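Local coordinates for protein Abbfa_003403 (PDB 4ZXH) that is a four-domain nonribosomal peptide synthetase, with condensation, adenylation, carrier and thioesterase domains, that probably activates, couples and releases a peptide or amide product, at residues G740-D745 and N952-R957; G881-V886 and A896-K901; E1113-Y1118 and Y1144-Q1149. All coordinates share one frame; numbering follows the deposited sequence.

Interaction 1: G740-D745 and N952-R957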
loop_
_atom_site.group_PDB
_atom_site.type_symbol
_atom_site.label_atom_id
_atom_site.label_comp_id
_atom_site.label_asym_id
_atom_site.label_seq_id
_atom_site.Cartn_x
_atom_site.Cartn_y
_atom_site.Cartn_z
ATOM N N GLY A 740 11.022 -21.228 -15.831
ATOM C CA GLY A 740 10.719 -20.315 -16.923
ATOM C C GLY A 740 9.264 -20.319 -17.345
ATOM O O GLY A 740 8.481 -21.126 -16.851
ATOM N N GLY A 741 8.903 -19.413 -18.255
ATOM C CA GLY A 741 7.560 -19.365 -18.820
ATOM C C GLY A 741 6.667 -18.316 -18.186
ATOM O O GLY A 741 5.803 -17.727 -18.840
ATOM N N GLU A 742 6.876 -18.101 -16.892
ATOM C CA GLU A 742 6.197 -17.059 -16.141
ATOM C C GLU A 742 7.166 -16.365 -15.189
ATOM O O GLU A 742 8.283 -16.834 -14.973
ATOM C CB GLU A 742 5.025 -17.639 -15.368
ATOM C CG GLU A 742 3.751 -17.681 -16.166
ATOM C CD GLU A 742 2.574 -18.173 -15.353
ATOM O OE1 GLU A 742 2.766 -19.001 -14.425
ATOM O OE2 GLU A 742 1.456 -17.692 -15.630
ATOM N N ALA A 743 6.745 -15.242 -14.626
ATOM C CA ALA A 743 7.604 -14.504 -13.714
ATOM C C ALA A 743 7.922 -15.351 -12.487
ATOM O O ALA A 743 7.088 -16.131 -12.021
ATOM C CB ALA A 743 6.954 -13.197 -13.309
ATOM N N LEU A 744 9.146 -15.224 -11.993
ATOM C CA LEU A 744 9.525 -15.887 -10.760
ATOM C C LEU A 744 9.336 -14.900 -9.611
ATOM O O LEU A 744 10.015 -13.867 -9.547
ATOM C CB LEU A 744 10.968 -16.388 -10.827
ATOM C CG LEU A 744 11.551 -17.053 -9.580
ATOM C CD1 LEU A 744 10.740 -18.260 -9.204
ATOM C CD2 LEU A 744 12.978 -17.467 -9.840
ATOM N N ASP A 745 8.384 -15.197 -8.730
ATOM C CA ASP A 745 8.123 -14.348 -7.573
ATOM C C ASP A 745 9.094 -14.691 -6.453
ATOM O O ASP A 745 9.634 -15.797 -6.408
ATOM C CB ASP A 745 6.667 -14.480 -7.085
ATOM C CG ASP A 745 6.229 -15.925 -6.887
ATOM O OD1 ASP A 745 6.446 -16.759 -7.798
ATOM O OD2 ASP A 745 5.704 -16.243 -5.801
ATOM N N ASN A 952 0.293 -25.284 -21.528
ATOM C CA ASN A 952 1.739 -25.192 -21.262
ATOM C C ASN A 952 2.080 -25.292 -19.782
ATOM O O ASN A 952 3.261 -25.413 -19.421
ATOM C CB ASN A 952 2.342 -23.861 -21.743
ATOM C CG ASN A 952 2.016 -23.536 -23.158
ATOM O OD1 ASN A 952 2.633 -24.061 -24.088
ATOM N ND2 ASN A 952 1.057 -22.632 -23.345
ATOM N N LYS A 953 1.045 -25.177 -18.947
ATOM C CA LYS A 953 1.148 -25.093 -17.481
ATOM C C LYS A 953 1.575 -23.683 -17.049
ATOM O O LYS A 953 2.503 -23.517 -16.262
ATOM C CB LYS A 953 2.112 -26.159 -16.902
ATOM C CG LYS A 953 1.734 -27.621 -17.238
ATOM C CD LYS A 953 0.234 -27.757 -17.124
ATOM C CE LYS A 953 -0.312 -29.125 -17.486
ATOM N NZ LYS A 953 -1.803 -29.054 -17.293
ATOM N N LYS A 954 0.887 -22.679 -17.593
ATOM C CA LYS A 954 0.978 -21.295 -17.135
ATOM C C LYS A 954 -0.385 -20.887 -16.616
ATOM O O LYS A 954 -1.394 -21.438 -17.052
ATOM C CB LYS A 954 1.387 -20.335 -18.258
ATOM C CG LYS A 954 2.767 -20.519 -18.833
ATOM C CD LYS A 954 2.946 -19.573 -19.986
ATOM C CE LYS A 954 4.166 -19.919 -20.820
ATOM N NZ LYS A 954 4.137 -19.173 -22.114
ATOM N N LEU A 955 -0.430 -19.909 -15.714
ATOM C CA LEU A 955 -1.706 -19.368 -15.240
ATOM C C LEU A 955 -2.486 -18.750 -16.396
ATOM O O LEU A 955 -1.958 -17.918 -17.159
ATOM C CB LEU A 955 -1.489 -18.316 -14.148
ATOM C CG LEU A 955 -0.959 -18.788 -12.796
ATOM C CD1 LEU A 955 -0.586 -17.589 -11.957
ATOM C CD2 LEU A 955 -2.003 -19.608 -12.093
ATOM N N ASP A 956 -3.741 -19.155 -16.521
ATOM C CA ASP A 956 -4.597 -18.660 -17.586
ATOM C C ASP A 956 -5.453 -17.471 -17.130
ATOM O O ASP A 956 -6.673 -17.593 -16.981
ATOM C CB ASP A 956 -5.481 -19.794 -18.096
ATOM C CG ASP A 956 -6.141 -19.468 -19.425
ATOM O OD1 ASP A 956 -5.818 -18.388 -19.985
ATOM O OD2 ASP A 956 -6.982 -20.286 -19.892
ATOM N N ARG A 957 -4.809 -16.325 -16.928
ATOM C CA ARG A 957 -5.471 -15.125 -16.394
ATOM C C ARG A 957 -6.791 -14.727 -17.094
ATOM O O ARG A 957 -7.722 -14.261 -16.435
ATOM C CB ARG A 957 -4.479 -13.944 -16.411
ATOM C CG ARG A 957 -3.407 -14.043 -15.311
ATOM C CD ARG A 957 -2.430 -12.884 -15.332
ATOM N NE ARG A 957 -1.457 -12.931 -14.240
ATOM C CZ ARG A 957 -0.450 -13.800 -14.171
ATOM N NH1 ARG A 957 -0.290 -14.717 -15.124
ATOM N NH2 ARG A 957 0.391 -13.760 -13.140
#

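Interaction 2: G881-V886 and A896-K901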
loop_
_atom_site.group_PDB
_atom_site.type_symbol
_atom_site.label_atom_id
_atom_site.label_comp_id
_atom_site.label_asym_id
_atom_site.label_seq_id
_atom_site.Cartn_x
_atom_site.Cartn_y
_atom_site.Cartn_z
ATOM N N GLY A 881 2.154 -7.891 -8.648
ATOM C CA GLY A 881 2.907 -8.909 -7.936
ATOM C C GLY A 881 3.266 -8.569 -6.500
ATOM O O GLY A 881 3.462 -9.471 -5.684
ATOM N N GLU A 882 3.359 -7.283 -6.167
ATOM C CA GLU A 882 3.645 -6.930 -4.785
ATOM C C GLU A 882 2.444 -7.284 -3.928
ATOM O O GLU A 882 2.592 -7.804 -2.810
ATOM C CB GLU A 882 3.991 -5.462 -4.650
ATOM C CG GLU A 882 5.237 -5.082 -5.418
ATOM C CD GLU A 882 5.547 -3.608 -5.319
ATOM O OE1 GLU A 882 4.810 -2.901 -4.601
ATOM O OE2 GLU A 882 6.524 -3.160 -5.957
ATOM N N ILE A 883 1.248 -7.035 -4.457
ATOM C CA ILE A 883 0.045 -7.482 -3.764
ATOM C C ILE A 883 0.036 -9.008 -3.635
ATOM O O ILE A 883 -0.303 -9.547 -2.577
ATOM C CB ILE A 883 -1.226 -7.020 -4.483
ATOM C CG1 ILE A 883 -1.103 -5.548 -4.886
ATOM C CG2 ILE A 883 -2.468 -7.260 -3.617
ATOM C CD1 ILE A 883 -2.320 -5.019 -5.638
ATOM N N GLU A 884 0.427 -9.708 -4.701
ATOM C CA GLU A 884 0.430 -11.181 -4.684
ATOM C C GLU A 884 1.388 -11.736 -3.634
ATOM O O GLU A 884 1.060 -12.703 -2.942
ATOM C CB GLU A 884 0.768 -11.733 -6.069
ATOM C CG GLU A 884 -0.327 -11.446 -7.093
ATOM C CD GLU A 884 0.072 -11.712 -8.536
ATOM O OE1 GLU A 884 1.249 -12.061 -8.806
ATOM O OE2 GLU A 884 -0.812 -11.552 -9.410
ATOM N N ASN A 885 2.552 -11.099 -3.489
ATOM C CA ASN A 885 3.526 -11.503 -2.482
ATOM C C ASN A 885 3.014 -11.334 -1.055
ATOM O O ASN A 885 3.242 -12.213 -0.207
ATOM C CB ASN A 885 4.835 -10.732 -2.662
ATOM C CG ASN A 885 5.696 -11.298 -3.795
ATOM O OD1 ASN A 885 5.671 -12.505 -4.074
ATOM N ND2 ASN A 885 6.450 -10.427 -4.458
ATOM N N VAL A 886 2.313 -10.231 -0.781
ATOM C CA VAL A 886 1.803 -10.018 0.572
ATOM C C VAL A 886 0.728 -11.072 0.899
ATOM O O VAL A 886 0.717 -11.636 1.996
ATOM C CB VAL A 886 1.229 -8.590 0.776
ATOM C CG1 VAL A 886 0.525 -8.502 2.100
ATOM C CG2 VAL A 886 2.331 -7.551 0.736
ATOM N N ALA A 896 -1.960 -16.861 -5.087
ATOM C CA ALA A 896 -2.776 -15.665 -5.222
ATOM C C ALA A 896 -2.538 -15.043 -6.590
ATOM O O ALA A 896 -1.430 -15.070 -7.113
ATOM C CB ALA A 896 -2.467 -14.654 -4.097
ATOM N N VAL A 897 -3.592 -14.505 -7.176
ATOM C CA VAL A 897 -3.476 -13.781 -8.423
ATOM C C VAL A 897 -4.328 -12.530 -8.282
ATOM O O VAL A 897 -5.464 -12.596 -7.797
ATOM C CB VAL A 897 -3.941 -14.639 -9.627
ATOM C CG1 VAL A 897 -4.281 -13.767 -10.823
ATOM C CG2 VAL A 897 -2.894 -15.658 -9.995
ATOM N N VAL A 898 -3.779 -11.391 -8.676
ATOM C CA VAL A 898 -4.496 -10.131 -8.569
ATOM C C VAL A 898 -4.642 -9.535 -9.955
ATOM O O VAL A 898 -3.660 -9.432 -10.694
ATOM C CB VAL A 898 -3.767 -9.137 -7.635
ATOM C CG1 VAL A 898 -4.520 -7.829 -7.554
ATOM C CG2 VAL A 898 -3.603 -9.730 -6.249
ATOM N N LEU A 899 -5.861 -9.158 -10.324
ATOM C CA LEU A 899 -6.083 -8.542 -11.636
ATOM C C LEU A 899 -6.777 -7.204 -11.498
ATOM O O LEU A 899 -7.431 -6.923 -10.484
ATOM C CB LEU A 899 -6.924 -9.445 -12.556
ATOM C CG LEU A 899 -6.510 -10.912 -12.738
ATOM C CD1 LEU A 899 -7.517 -11.665 -13.619
ATOM C CD2 LEU A 899 -5.099 -11.030 -13.284
ATOM N N VAL A 900 -6.638 -6.378 -12.528
ATOM C CA VAL A 900 -7.446 -5.177 -12.621
ATOM C C VAL A 900 -8.655 -5.494 -13.497
ATOM O O VAL A 900 -8.499 -6.103 -14.558
ATOM C CB VAL A 900 -6.643 -3.994 -13.205
ATOM C CG1 VAL A 900 -7.539 -2.779 -13.388
ATOM C CG2 VAL A 900 -5.451 -3.659 -12.310
ATOM N N LYS A 901 -9.852 -5.114 -13.047
ATOM C CA LYS A 901 -11.071 -5.285 -13.849
ATOM C C LYS A 901 -11.834 -3.973 -13.965
ATOM O O LYS A 901 -11.699 -3.097 -13.106
ATOM C CB LYS A 901 -11.984 -6.353 -13.252
ATOM C CG LYS A 901 -11.408 -7.758 -13.233
ATOM C CD LYS A 901 -11.317 -8.392 -14.611
ATOM C CE LYS A 901 -10.766 -9.810 -14.487
ATOM N NZ LYS A 901 -10.715 -10.549 -15.773
#

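Interaction 3: E1113-Y1118 and Y1144-Q1149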
loop_
_atom_site.group_PDB
_atom_site.type_symbol
_atom_site.label_atom_id
_atom_site.label_comp_id
_atom_site.label_asym_id
_atom_site.label_seq_id
_atom_site.Cartn_x
_atom_site.Cartn_y
_atom_site.Cartn_z
ATOM N N GLU A 1113 -30.747 0.080 45.142
ATOM C CA GLU A 1113 -29.299 0.290 45.193
ATOM C C GLU A 1113 -28.776 0.842 43.876
ATOM O O GLU A 1113 -27.921 1.725 43.847
ATOM C CB GLU A 1113 -28.570 -1.010 45.545
ATOM C CG GLU A 1113 -28.797 -1.489 46.963
ATOM C CD GLU A 1113 -28.498 -0.412 47.994
ATOM O OE1 GLU A 1113 -27.535 0.361 47.791
ATOM O OE2 GLU A 1113 -29.225 -0.339 49.010
ATOM N N MET A 1114 -29.294 0.291 42.790
ATOM C CA MET A 1114 -29.040 0.773 41.433
ATOM C C MET A 1114 -29.239 2.289 41.368
ATOM O O MET A 1114 -28.403 3.023 40.847
ATOM C CB MET A 1114 -29.983 0.054 40.460
ATOM C CG MET A 1114 -29.613 0.058 39.020
ATOM S SD MET A 1114 -30.735 -1.013 38.064
ATOM C CE MET A 1114 -30.543 -2.566 38.939
ATOM N N ALA A 1115 -30.354 2.743 41.931
ATOM C CA ALA A 1115 -30.752 4.140 41.867
ATOM C C ALA A 1115 -29.792 5.074 42.620
ATOM O O ALA A 1115 -29.357 6.092 42.069
ATOM C CB ALA A 1115 -32.168 4.293 42.398
ATOM N N THR A 1116 -29.485 4.734 43.873
ATOM C CA THR A 1116 -28.499 5.471 44.646
ATOM C C THR A 1116 -27.172 5.583 43.897
ATOM O O THR A 1116 -26.589 6.657 43.803
ATOM C CB THR A 1116 -28.235 4.810 46.013
ATOM O OG1 THR A 1116 -29.447 4.778 46.772
ATOM C CG2 THR A 1116 -27.176 5.588 46.780
ATOM N N LEU A 1117 -26.698 4.463 43.364
ATOM C CA LEU A 1117 -25.442 4.449 42.626
ATOM C C LEU A 1117 -25.478 5.400 41.435
ATOM O O LEU A 1117 -24.534 6.172 41.226
ATOM C CB LEU A 1117 -25.123 3.039 42.135
ATOM C CG LEU A 1117 -23.815 2.979 41.348
ATOM C CD1 LEU A 1117 -22.685 3.290 42.309
ATOM C CD2 LEU A 1117 -23.610 1.633 40.655
ATOM N N TYR A 1118 -26.565 5.337 40.661
ATOM C CA TYR A 1118 -26.705 6.165 39.458
ATOM C C TYR A 1118 -26.860 7.636 39.831
ATOM O O TYR A 1118 -26.249 8.501 39.196
ATOM C CB TYR A 1118 -27.892 5.713 38.590
ATOM C CG TYR A 1118 -27.736 4.325 38.006
ATOM C CD1 TYR A 1118 -26.514 3.654 38.055
ATOM C CD2 TYR A 1118 -28.804 3.684 37.404
ATOM C CE1 TYR A 1118 -26.364 2.399 37.537
ATOM C CE2 TYR A 1118 -28.660 2.409 36.865
ATOM C CZ TYR A 1118 -27.443 1.776 36.945
ATOM O OH TYR A 1118 -27.315 0.510 36.424
ATOM N N TYR A 1144 -38.322 5.932 37.857
ATOM C CA TYR A 1144 -39.320 6.113 38.898
ATOM C C TYR A 1144 -38.647 6.067 40.255
ATOM O O TYR A 1144 -38.848 6.963 41.079
ATOM C CB TYR A 1144 -40.402 5.042 38.787
ATOM C CG TYR A 1144 -41.635 5.256 39.651
ATOM C CD1 TYR A 1144 -42.549 6.264 39.362
ATOM C CD2 TYR A 1144 -41.911 4.412 40.716
ATOM C CE1 TYR A 1144 -43.686 6.447 40.129
ATOM C CE2 TYR A 1144 -43.049 4.577 41.489
ATOM C CZ TYR A 1144 -43.931 5.597 41.197
ATOM O OH TYR A 1144 -45.065 5.762 41.969
ATOM N N GLU A 1145 -37.820 5.044 40.476
ATOM C CA GLU A 1145 -37.162 4.889 41.777
ATOM C C GLU A 1145 -36.115 5.986 42.018
ATOM O O GLU A 1145 -35.918 6.435 43.149
ATOM C CB GLU A 1145 -36.518 3.500 41.909
ATOM C CG GLU A 1145 -35.658 3.320 43.163
ATOM C CD GLU A 1145 -36.454 3.452 44.469
ATOM O OE1 GLU A 1145 -37.700 3.289 44.449
ATOM O OE2 GLU A 1145 -35.824 3.712 45.520
ATOM N N ILE A 1146 -35.453 6.427 40.955
ATOM C CA ILE A 1146 -34.524 7.539 41.086
ATOM C C ILE A 1146 -35.281 8.803 41.472
ATOM O O ILE A 1146 -34.823 9.549 42.341
ATOM C CB ILE A 1146 -33.727 7.761 39.813
ATOM C CG1 ILE A 1146 -32.646 6.692 39.716
ATOM C CG2 ILE A 1146 -33.063 9.103 39.831
ATOM C CD1 ILE A 1146 -31.775 6.843 38.519
ATOM N N SER A 1147 -36.448 9.022 40.867
ATOM C CA SER A 1147 -37.294 10.149 41.262
ATOM C C SER A 1147 -37.678 10.065 42.725
ATOM O O SER A 1147 -37.605 11.058 43.438
ATOM C CB SER A 1147 -38.562 10.208 40.430
ATOM O OG SER A 1147 -38.258 10.214 39.056
ATOM N N ARG A 1148 -38.090 8.875 43.156
ATOM C CA ARG A 1148 -38.546 8.648 44.525
ATOM C C ARG A 1148 -37.467 9.038 45.522
ATOM O O ARG A 1148 -37.773 9.568 46.597
ATOM C CB ARG A 1148 -38.957 7.179 44.738
ATOM C CG ARG A 1148 -39.830 6.950 45.984
ATOM C CD ARG A 1148 -40.026 5.471 46.348
ATOM N NE ARG A 1148 -38.774 4.841 46.768
ATOM C CZ ARG A 1148 -38.200 5.019 47.959
ATOM N NH1 ARG A 1148 -38.765 5.816 48.862
ATOM N NH2 ARG A 1148 -37.053 4.403 48.247
ATOM N N GLN A 1149 -36.208 8.792 45.163
ATOM C CA GLN A 1149 -35.088 9.105 46.050
ATOM C C GLN A 1149 -34.692 10.583 46.006
ATOM O O GLN A 1149 -34.357 11.156 47.040
ATOM C CB GLN A 1149 -33.875 8.238 45.715
ATOM C CG GLN A 1149 -34.078 6.751 45.947
ATOM C CD GLN A 1149 -32.764 5.980 45.991
ATOM O OE1 GLN A 1149 -31.692 6.566 46.126
ATOM N NE2 GLN A 1149 -32.844 4.658 45.880
#

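Interaction 1: G740-D745 and N952-R957
The guanidinium of R957 takes E742 OE2 at its edge, in its own plane, whereas the carboxylate of E742 is met obliquely, the backbone N-H of L955 reaching OE2 from 44° out of the carboxylate plane. The salt bridge from R957 NH1 to E742 OE2 is long at 3.5 Å, and the hydrogen bond within it is weak. The bond from L955 N to E742 OE2 is firmer at 2.9 Å, although its N-H...O angle of 133° is bent. One glutamate oxygen therefore answers both a main-chain donor and a cation, a task suited to an anionic side chain extended beyond CG. Beside this oxygen the chain of L955 lies across that of E742, with L955 CB 3.4 Å from E742 OE2.

N952-R957 has the sequence pattern of the last conserved core motif of adenylation domains, and the contact joins the C-terminal subdomain to the loop between strand 735-740 and helix 746-753 of the large N-terminal subdomain. In relatives the lysine of this motif enters the active site during adenylation, and the placing of K954 is consistent with that state. Its CG, anti to its carbonyl carbon (chi1 -65°), lies 4.0 Å from E742 CG, and the long aliphatic chain runs on until CE is 3.4 Å from G741 O. G741 has a positive phi, and a CB there would crowd both the preceding carbonyl and K954 CE, which suits glycine. Outside the two segments, K953 O accepts a hydrogen bond from T717 OG1.

Interaction 2: G881-V886 and A896-K901
E884 leaves its helix with CG anti to its own carbonyl carbon (chi1 -67°) and then stays extended (chi2 168°), a shape that carries the carboxylate across to the backbone of V898. On the strand, V898 holds CG1 anti to its backbone N, which turns both methyls to the helix, CG1 toward I883 CD1 and CG2 between I883 CG2 and E884 CG. V898 CG2 lies 3.8 Å from I883 CG2 and equally 3.8 Å from E884 CG, so the methylene part of the glutamate shares in the apolar packing while its head does the polar work. The chains of E884 and V898 lie alongside, pointing opposite ways.

Branched isoleucine and valine fill the space between helix and strand, where the axes of 881-886 and 896-901 approach to 7.5 Å and run roughly antiparallel. At A896 a lone methyl lets the backbones draw together, A896 CA being 5.5 Å from E884 CA. The unit belongs to the small C-terminal subdomain of the adenylation domain, where helix 880-888 packs against a three-stranded sheet. I883 also touches L910 of the neighbouring strand 907-916, and L880 and L887 extend the apolar layer around V898.

V897, L899 and K901 bond through their backbones to strand 907-916, and V898, lying between them in the alternation, turns its N-H toward the outer edge of the sheet. The donor is met by the anti lone pair of E884 OE2, with V898 N 3.1 Å away and the bond nearly straight at 167°. A side chain thus does what another strand would otherwise do, and the buried amide probably gains from a charged acceptor.

Interaction 3: E1113-Y1118 and Y1144-Q1149
T1116 and Q1149 bring their side chains together at about a right angle, joining helices 1111-1125 and 1138-1152 of the thioesterase domain, an alpha/beta-hydrolase fold. Helix 1138-1152 follows strand 1131-1136 through what appears to be the nucleophile elbow of that fold. T1116 OG1 donates to Q1149 OE1 over 2.9 Å, in the carbonyl plane and on a lone pair. From the same amide, Q1149 NE2 gives a nearly straight 3.1 Å bond to the anti lone pair of E1145 OE2 on its own helix and, across the contact, another to the backbone O of E1112 on helix 1111-1125. Glutamine suits this place, both accepting and donating, and engaging both ends fixes the turn of its amide.

R1148 grips the buried E1145 side-on through NE and NH2, one nitrogen to each carboxylate oxygen, with NE 3.0 Å from OE1; Y1253 OH bonds to OE1 as well.

Under this polar group the axes of segments 1113-1118 and 1144-1149 pass 8.9 Å apart at their closest and cross at -67°. A1115 stands at the crossing, where its small CB methyl meets I1146 CG1 at 3.6 Å and E1145 CG beside it. The phenol of Y1118 points elsewhere, its OH bonding to H1071 NE2. Anti to its carbonyl carbon (chi1 -76°), I1146 CG1 sends CD1 to the edge of the Y1118 ring, near its plane and 4.0 Å from Y1118 CB.

How the interactions relate
Interactions 1 and 2 lie close together, their centres 14 Å apart, in the adenylation domain. Along the chain, both segments of interaction 2 come between 740-745 and 952-957. They meet directly: L955 CD1 packs 3.6 Å from V897 CG2, and R957 lies on L899, so strand 893-903 connects the interior of the C-terminal subdomain to its interface with the larger subdomain. A further contact joins D745 CB to N885 OD1 of helix 880-888. Interaction 3 comes later in the sequence, in the thioesterase domain, with its centre about 73 Å from that of interaction 1 and about 60 Å from that of interaction 2. The separation reflects the modular layout, with interaction 3 in a different domain from the other two.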